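Local atomic coordinates of protein transport protein SEC16 (Saccharomyces cerevisiae, PDB entry 3MZK), a protein that helps initiate assembly of the COPII coat on the endoplasmic reticulum for transport vesicle formation and cargo selection, and also takes part in autophagy. Residues V306-E311 / K350-I355; L300-N305 / V319-I324. All blocks are in the same frame, centred on the assembly; numbering follows the deposited sequence.

Contact 1. Residues V306-E311 / K350-I355; sequences VPLSNE and KGFSSI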
ATOM      1  N   VAL B 306      -9.070 -17.696  10.925  1.00 45.89           N
ATOM      2  CA  VAL B 306      -7.785 -18.367  11.048  1.00 46.37           C
ATOM      3  C   VAL B 306      -7.927 -19.836  10.669  1.00 48.55           C
ATOM      4  O   VAL B 306      -8.856 -20.508  11.106  1.00 48.32           O
ATOM      5  CB  VAL B 306      -7.234 -18.259  12.477  1.00 48.45           C
ATOM      6  CG1 VAL B 306      -5.994 -19.123  12.631  1.00 44.74           C
ATOM      7  CG2 VAL B 306      -6.943 -16.804  12.826  1.00 29.32           C
ATOM      8  N   PRO B 307      -7.004 -20.342   9.847  1.00 63.65           N
ATOM      9  CA  PRO B 307      -7.091 -21.742   9.406  1.00 57.91           C
ATOM     10  C   PRO B 307      -6.857 -22.746  10.544  1.00 59.27           C
ATOM     11  O   PRO B 307      -6.062 -22.486  11.452  1.00 59.41           O
ATOM     12  CB  PRO B 307      -5.964 -21.858   8.368  1.00 45.57           C
ATOM     13  CG  PRO B 307      -5.568 -20.445   8.035  1.00 56.91           C
ATOM     14  CD  PRO B 307      -5.859 -19.633   9.252  1.00 57.20           C
ATOM     15  N   LEU B 308      -7.555 -23.878  10.486  1.00 52.78           N
ATOM     16  CA  LEU B 308      -7.293 -24.997  11.385  1.00 43.52           C
ATOM     17  C   LEU B 308      -6.085 -25.779  10.881  1.00 46.03           C
ATOM     18  O   LEU B 308      -6.096 -26.286   9.762  1.00 58.48           O
ATOM     19  CB  LEU B 308      -8.509 -25.925  11.470  1.00 44.41           C
ATOM     20  CG  LEU B 308      -9.718 -25.454  12.290  1.00 53.45           C
ATOM     21  CD1 LEU B 308     -10.822 -26.498  12.291  1.00 39.11           C
ATOM     22  CD2 LEU B 308      -9.315 -25.121  13.720  1.00 57.81           C
ATOM     23  N   SER B 309      -5.045 -25.868  11.705  1.00 42.28           N
ATOM     24  CA  SER B 309      -3.834 -26.598  11.337  1.00 53.11           C
ATOM     25  C   SER B 309      -2.951 -26.866  12.551  1.00 57.16           C
ATOM     26  O   SER B 309      -3.354 -26.624  13.691  1.00 52.28           O
ATOM     27  CB  SER B 309      -3.030 -25.817  10.295  1.00 61.22           C
ATOM     28  OG  SER B 309      -2.279 -24.783  10.909  1.00 56.16           O
ATOM     29  N   ASN B 310      -1.743 -27.361  12.294  1.00 62.96           N
ATOM     30  CA  ASN B 310      -0.767 -27.628  13.344  1.00 67.80           C
ATOM     31  C   ASN B 310       0.221 -26.480  13.521  1.00 76.64           C
ATOM     32  O   ASN B 310       0.942 -26.414  14.517  1.00 80.70           O
ATOM     33  CB  ASN B 310       0.005 -28.913  13.044  1.00 70.02           C
ATOM     34  CG  ASN B 310      -0.887 -30.133  13.005  1.00 81.97           C
ATOM     35  OD1 ASN B 310      -1.436 -30.546  14.029  1.00 81.44           O
ATOM     36  ND2 ASN B 310      -1.030 -30.727  11.822  1.00 85.84           N
ATOM     37  N   GLU B 311       0.259 -25.583  12.542  1.00 70.40           N
ATOM     38  CA  GLU B 311       1.193 -24.468  12.577  1.00 70.70           C
ATOM     39  C   GLU B 311       0.711 -23.409  13.559  1.00 75.76           C
ATOM     40  O   GLU B 311      -0.491 -23.210  13.721  1.00 85.99           O
ATOM     41  CB  GLU B 311       1.359 -23.871  11.178  1.00 68.61           C
ATOM     42  N   LYS B 350      -8.609 -26.289  -0.132  1.00 83.45           N
ATOM     43  CA  LYS B 350      -8.503 -27.733  -0.329  1.00 76.62           C
ATOM     44  C   LYS B 350      -8.894 -28.550   0.906  1.00 82.04           C
ATOM     45  O   LYS B 350      -9.087 -29.760   0.813  1.00 84.66           O
ATOM     46  CB  LYS B 350      -7.085 -28.109  -0.769  1.00 67.26           C
ATOM     47  N   GLY B 351      -9.003 -27.892   2.057  1.00 73.84           N
ATOM     48  CA  GLY B 351      -9.435 -28.559   3.276  1.00 58.49           C
ATOM     49  C   GLY B 351      -8.372 -28.590   4.358  1.00 59.39           C
ATOM     50  O   GLY B 351      -7.187 -28.417   4.075  1.00 73.29           O
ATOM     51  N   PHE B 352      -8.795 -28.810   5.603  1.00 52.84           N
ATOM     52  CA  PHE B 352      -7.860 -28.910   6.723  1.00 53.18           C
ATOM     53  C   PHE B 352      -7.419 -30.356   6.967  1.00 61.25           C
ATOM     54  O   PHE B 352      -8.178 -31.169   7.496  1.00 67.64           O
ATOM     55  CB  PHE B 352      -8.474 -28.350   8.012  1.00 57.55           C
ATOM     56  CG  PHE B 352      -8.992 -26.949   7.888  1.00 54.89           C
ATOM     57  CD1 PHE B 352      -8.129 -25.893   7.656  1.00 54.47           C
ATOM     58  CD2 PHE B 352     -10.347 -26.683   8.027  1.00 63.93           C
ATOM     59  CE1 PHE B 352      -8.610 -24.591   7.544  1.00 62.45           C
ATOM     60  CE2 PHE B 352     -10.834 -25.386   7.920  1.00 64.23           C
ATOM     61  CZ  PHE B 352      -9.961 -24.339   7.678  1.00 52.93           C
ATOM     62  N   SER B 353      -6.191 -30.671   6.580  1.00 58.50           N
ATOM     63  CA  SER B 353      -5.618 -31.980   6.851  1.00 64.83           C
ATOM     64  C   SER B 353      -5.620 -32.279   8.346  1.00 66.84           C
ATOM     65  O   SER B 353      -5.838 -33.418   8.760  1.00 71.22           O
ATOM     66  CB  SER B 353      -4.187 -32.044   6.321  1.00 65.78           C
ATOM     67  OG  SER B 353      -4.164 -31.853   4.922  1.00101.61           O
ATOM     68  N   SER B 354      -5.379 -31.253   9.152  1.00 46.49           N
ATOM     69  CA  SER B 354      -5.213 -31.443  10.587  1.00 54.34           C
ATOM     70  C   SER B 354      -6.435 -32.070  11.258  1.00 56.72           C
ATOM     71  O   SER B 354      -6.330 -32.603  12.360  1.00 60.19           O
ATOM     72  CB  SER B 354      -4.858 -30.122  11.272  1.00 61.47           C
ATOM     73  OG  SER B 354      -5.915 -29.192  11.149  1.00 78.71           O
ATOM     74  N   ILE B 355      -7.589 -32.010  10.597  1.00 40.16           N
ATOM     75  CA  ILE B 355      -8.812 -32.533  11.193  1.00 46.74           C
ATOM     76  C   ILE B 355      -9.282 -33.861  10.592  1.00 55.92           C
ATOM     77  O   ILE B 355     -10.297 -34.413  11.020  1.00 66.75           O
ATOM     78  CB  ILE B 355      -9.978 -31.514  11.146  1.00 41.38           C
ATOM     79  CG1 ILE B 355     -10.537 -31.393   9.730  1.00 42.52           C
ATOM     80  CG2 ILE B 355      -9.535 -30.171  11.689  1.00 57.12           C
ATOM     81  CD1 ILE B 355     -11.920 -30.809   9.684  1.00 38.52           C
TER
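Pro-307 and Phe-352 meet where two loops of the alpha-helical ACE1-like domain come together. Segment 306-311 belongs to the long connection from helix 294-303 to helix 330-344, and 350-355 leads from helix 330-344 into helix 356-368. The CA of Pro-307 approaches the Phe-352 ring obliquely, 3.7 Å from CE1, and Pro-307 CB packs on the same carbon.

Leu-308 follows and carries most of this segment's share of the contact. Its CB lies over one face of the Phe-352 ring, displaced toward the rim, in a CH-pi contact tilted 14° from the ring normal, with 3.8 Å from CB to the ring centroid. Leu-308 CG stands anti to the carbonyl carbon, and an extended chi2 of -179° carries Leu-308 CD1 on, 3.9 Å from Ile-355 CG2, where the two side chains cross at about a right angle. Leu-308 also packs on Asp-336 and Tyr-339 of helix 330-344, and the Phe-352 ring is paired edge-to-face with Phe-343 of that helix and with Phe-349 in the loop after it. The backbone contributes a polar link: Leu-308 O takes a weak hydrogen bond from Ser-354 OG, 3.2 Å away. Ser-354 is buried in the short 3-10 turn formed by residues 353-355.

At Ser-309 the main chain makes the touch, its CA lying 3.7 Å from Ser-354 CB. The Ser-309 hydroxyl serves its own segment instead: OG accepts from Glu-311 N at 3.1 Å, with an N-H...O angle of 141°, closing an ST turn. Asn-310, the last residue to touch, is exposed; its side chain reaches across so that the amide ND2 rests 3.9 Å from Ser-354 CB.

Contact 2. Residues L300-N305 / V319-I324; sequences LFIIGN and VIFESI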
ATOM      1  N   LEU B 300     -12.466 -15.917  18.711  1.00 49.68           N
ATOM      2  CA  LEU B 300     -11.690 -14.900  18.001  1.00 49.83           C
ATOM      3  C   LEU B 300     -11.069 -15.435  16.715  1.00 43.21           C
ATOM      4  O   LEU B 300     -11.094 -14.758  15.690  1.00 55.05           O
ATOM      5  CB  LEU B 300     -10.612 -14.280  18.898  1.00 45.34           C
ATOM      6  CG  LEU B 300     -11.084 -13.792  20.272  1.00 59.03           C
ATOM      7  CD1 LEU B 300     -10.089 -12.811  20.869  1.00 58.71           C
ATOM      8  CD2 LEU B 300     -12.465 -13.163  20.177  1.00 41.01           C
ATOM      9  N   PHE B 301     -10.524 -16.648  16.768  1.00 49.13           N
ATOM     10  CA  PHE B 301      -9.890 -17.264  15.600  1.00 53.72           C
ATOM     11  C   PHE B 301     -10.894 -17.497  14.477  1.00 53.43           C
ATOM     12  O   PHE B 301     -10.579 -17.301  13.299  1.00 52.74           O
ATOM     13  CB  PHE B 301      -9.210 -18.588  15.975  1.00 52.47           C
ATOM     14  CG  PHE B 301      -8.035 -18.431  16.896  1.00 53.84           C
ATOM     15  CD1 PHE B 301      -7.291 -17.261  16.902  1.00 50.92           C
ATOM     16  CD2 PHE B 301      -7.678 -19.453  17.765  1.00 48.24           C
ATOM     17  CE1 PHE B 301      -6.201 -17.114  17.755  1.00 58.44           C
ATOM     18  CE2 PHE B 301      -6.589 -19.313  18.623  1.00 47.89           C
ATOM     19  CZ  PHE B 301      -5.848 -18.143  18.617  1.00 51.84           C
ATOM     20  N   ILE B 302     -12.097 -17.921  14.854  1.00 37.49           N
ATOM     21  CA  ILE B 302     -13.186 -18.109  13.901  1.00 48.38           C
ATOM     22  C   ILE B 302     -13.548 -16.798  13.199  1.00 56.39           C
ATOM     23  O   ILE B 302     -13.620 -16.733  11.966  1.00 48.12           O
ATOM     24  CB  ILE B 302     -14.434 -18.667  14.600  1.00 58.42           C
ATOM     25  CG1 ILE B 302     -14.180 -20.105  15.057  1.00 55.18           C
ATOM     26  CG2 ILE B 302     -15.635 -18.613  13.676  1.00 51.47           C
ATOM     27  CD1 ILE B 302     -15.173 -20.613  16.087  1.00 48.26           C
ATOM     28  N   ILE B 303     -13.773 -15.752  13.987  1.00 55.37           N
ATOM     29  CA  ILE B 303     -14.074 -14.440  13.429  1.00 47.59           C
ATOM     30  C   ILE B 303     -12.953 -13.988  12.505  1.00 52.78           C
ATOM     31  O   ILE B 303     -13.202 -13.394  11.459  1.00 50.32           O
ATOM     32  CB  ILE B 303     -14.268 -13.389  14.529  1.00 38.87           C
ATOM     33  CG1 ILE B 303     -15.427 -13.779  15.443  1.00 39.55           C
ATOM     34  CG2 ILE B 303     -14.522 -12.024  13.921  1.00 45.31           C
ATOM     35  CD1 ILE B 303     -15.552 -12.896  16.661  1.00 38.15           C
ATOM     36  N   GLY B 304     -11.716 -14.274  12.898  1.00 53.98           N
ATOM     37  CA  GLY B 304     -10.557 -13.872  12.125  1.00 49.14           C
ATOM     38  C   GLY B 304     -10.306 -14.762  10.929  1.00 54.38           C
ATOM     39  O   GLY B 304      -9.381 -14.529  10.155  1.00 64.53           O
ATOM     40  N   ASN B 305     -11.143 -15.782  10.773  1.00 63.05           N
ATOM     41  CA  ASN B 305     -10.967 -16.780   9.720  1.00 61.74           C
ATOM     42  C   ASN B 305      -9.601 -17.455   9.732  1.00 61.07           C
ATOM     43  O   ASN B 305      -9.041 -17.754   8.678  1.00 62.77           O
ATOM     44  CB  ASN B 305     -11.243 -16.184   8.340  1.00 48.21           C
ATOM     45  CG  ASN B 305     -12.665 -16.414   7.890  1.00 67.20           C
ATOM     46  OD1 ASN B 305     -13.584 -16.453   8.705  1.00 73.85           O
ATOM     47  ND2 ASN B 305     -12.856 -16.592   6.588  1.00 77.70           N
ATOM     48  N   VAL B 319       1.247 -21.004  20.268  1.00 67.54           N
ATOM     49  CA  VAL B 319      -0.178 -21.317  20.277  1.00 47.15           C
ATOM     50  C   VAL B 319      -0.649 -21.905  18.948  1.00 60.33           C
ATOM     51  O   VAL B 319      -0.260 -21.441  17.880  1.00 70.49           O
ATOM     52  CB  VAL B 319      -1.017 -20.078  20.648  1.00 54.87           C
ATOM     53  CG1 VAL B 319      -2.460 -20.243  20.189  1.00 41.94           C
ATOM     54  CG2 VAL B 319      -0.942 -19.824  22.149  1.00 56.71           C
ATOM     55  N   ILE B 320      -1.484 -22.937  19.030  1.00 65.65           N
ATOM     56  CA  ILE B 320      -1.978 -23.634  17.845  1.00 64.00           C
ATOM     57  C   ILE B 320      -3.511 -23.610  17.773  1.00 61.31           C
ATOM     58  O   ILE B 320      -4.186 -23.803  18.780  1.00 71.27           O
ATOM     59  CB  ILE B 320      -1.470 -25.098  17.831  1.00 67.65           C
ATOM     60  CG1 ILE B 320       0.055 -25.124  17.713  1.00 79.37           C
ATOM     61  CG2 ILE B 320      -2.106 -25.900  16.702  1.00 49.53           C
ATOM     62  CD1 ILE B 320       0.646 -26.518  17.724  1.00 91.78           C
ATOM     63  N   PHE B 321      -4.057 -23.359  16.586  1.00 41.82           N
ATOM     64  CA  PHE B 321      -5.497 -23.475  16.382  1.00 33.74           C
ATOM     65  C   PHE B 321      -5.775 -24.814  15.727  1.00 52.12           C
ATOM     66  O   PHE B 321      -5.881 -24.903  14.504  1.00 48.44           O
ATOM     67  CB  PHE B 321      -6.026 -22.354  15.491  1.00 40.00           C
ATOM     68  CG  PHE B 321      -7.528 -22.268  15.444  1.00 46.17           C
ATOM     69  CD1 PHE B 321      -8.174 -21.724  14.336  1.00 50.11           C
ATOM     70  CD2 PHE B 321      -8.293 -22.710  16.514  1.00 36.16           C
ATOM     71  CE1 PHE B 321      -9.559 -21.636  14.290  1.00 41.19           C
ATOM     72  CE2 PHE B 321      -9.678 -22.631  16.481  1.00 35.63           C
ATOM     73  CZ  PHE B 321     -10.316 -22.096  15.369  1.00 39.09           C
ATOM     74  N   GLU B 322      -5.899 -25.847  16.559  1.00 67.42           N
ATOM     75  CA  GLU B 322      -5.980 -27.237  16.111  1.00 63.88           C
ATOM     76  C   GLU B 322      -7.433 -27.679  15.927  1.00 61.64           C
ATOM     77  O   GLU B 322      -7.751 -28.437  15.008  1.00 53.87           O
ATOM     78  CB  GLU B 322      -5.266 -28.139  17.128  1.00 72.76           C
ATOM     79  CG  GLU B 322      -4.930 -29.548  16.655  1.00100.04           C
ATOM     80  CD  GLU B 322      -4.208 -30.370  17.726  1.00107.71           C
ATOM     81  OE1 GLU B 322      -3.959 -29.836  18.830  1.00 97.78           O
ATOM     82  OE2 GLU B 322      -3.893 -31.553  17.465  1.00107.54           O
ATOM     83  N   SER B 323      -8.312 -27.185  16.797  1.00 58.95           N
ATOM     84  CA  SER B 323      -9.729 -27.531  16.753  1.00 38.18           C
ATOM     85  C   SER B 323     -10.574 -26.548  17.557  1.00 37.87           C
ATOM     86  O   SER B 323     -10.098 -25.930  18.510  1.00 50.67           O
ATOM     87  CB  SER B 323      -9.938 -28.920  17.330  1.00 39.75           C
ATOM     88  OG  SER B 323      -9.562 -28.927  18.697  1.00 38.97           O
ATOM     89  N   ILE B 324     -11.839 -26.422  17.182  1.00 40.76           N
ATOM     90  CA  ILE B 324     -12.769 -25.575  17.919  1.00 54.62           C
ATOM     91  C   ILE B 324     -13.282 -26.328  19.150  1.00 54.80           C
ATOM     92  O   ILE B 324     -14.086 -27.252  19.034  1.00 52.71           O
ATOM     93  CB  ILE B 324     -13.931 -25.107  17.010  1.00 49.99           C
ATOM     94  CG1 ILE B 324     -13.367 -24.487  15.727  1.00 47.28           C
ATOM     95  CG2 ILE B 324     -14.826 -24.114  17.736  1.00 41.24           C
ATOM     96  CD1 ILE B 324     -14.412 -24.069  14.742  1.00 53.39           C
TER
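Phe-301 and Phe-321 pack the last turn of helix 294-303, within the helical Sec23-binding domain, against the loop that leads to helix 330-344. The helix ends in a Schellman motif, with Asn-305 at positive phi.

Followed outward, Phe-301 begins with CB over one face of the Phe-321 ring, offset toward the rim, at 3.6 Å from the centroid in a CH-pi contact. Its CG then lies 4.1 Å from Phe-321 CG, and CD2 comes up to Phe-321 CD2 at 3.5 Å. The two side chains slide past each other in opposite directions, with ring planes inclined at 52°, an oblique pairing. At the tip, Phe-301 CZ lies 4.3 Å from Val-319 CG1. Phe-321 sends its ring to the helix with CG anti to its backbone N (chi1 -169°). An alanine in place of Phe-321 would remove the ring, and would probably leave Phe-301 CB without its aromatic partner, open a gap between helix and loop, and leave the Phe-301 ring freer to turn.

Ile-302 widens the buried, wholly apolar contact: its CG1 lies obliquely beside Phe-321 CZ. Leu-105 and Lys-109 of helix 101-111 also pack on Ile-302, and Ile-102 of that helix touches Ile-324. The side chains of Ile-302 and Ile-324 cross at about a right angle, their CD1 methyls 3.8 Å apart.

In the fold
Contact 2 is fully buried near the centre of the chain, whereas contact 1 lies farther out and keeps exposed residues at its margin, Pro-307 and Asn-310. Both draw on the long loop between helices 294-303 and 330-344, but contact 2 folds it back on the helix before it and contact 1 joins it to the loop after the next helix. Their chemistry differs accordingly: contact 2 is purely apolar, while contact 1 adds a weak hydroxyl-to-carbonyl bond. Probable backbone hydrogen bonds join the two, from Val-306 N to Phe-301 O and from Ser-309 N to Phe-321 O. Phe-321 also packs on Leu-308, connecting their apolar parts.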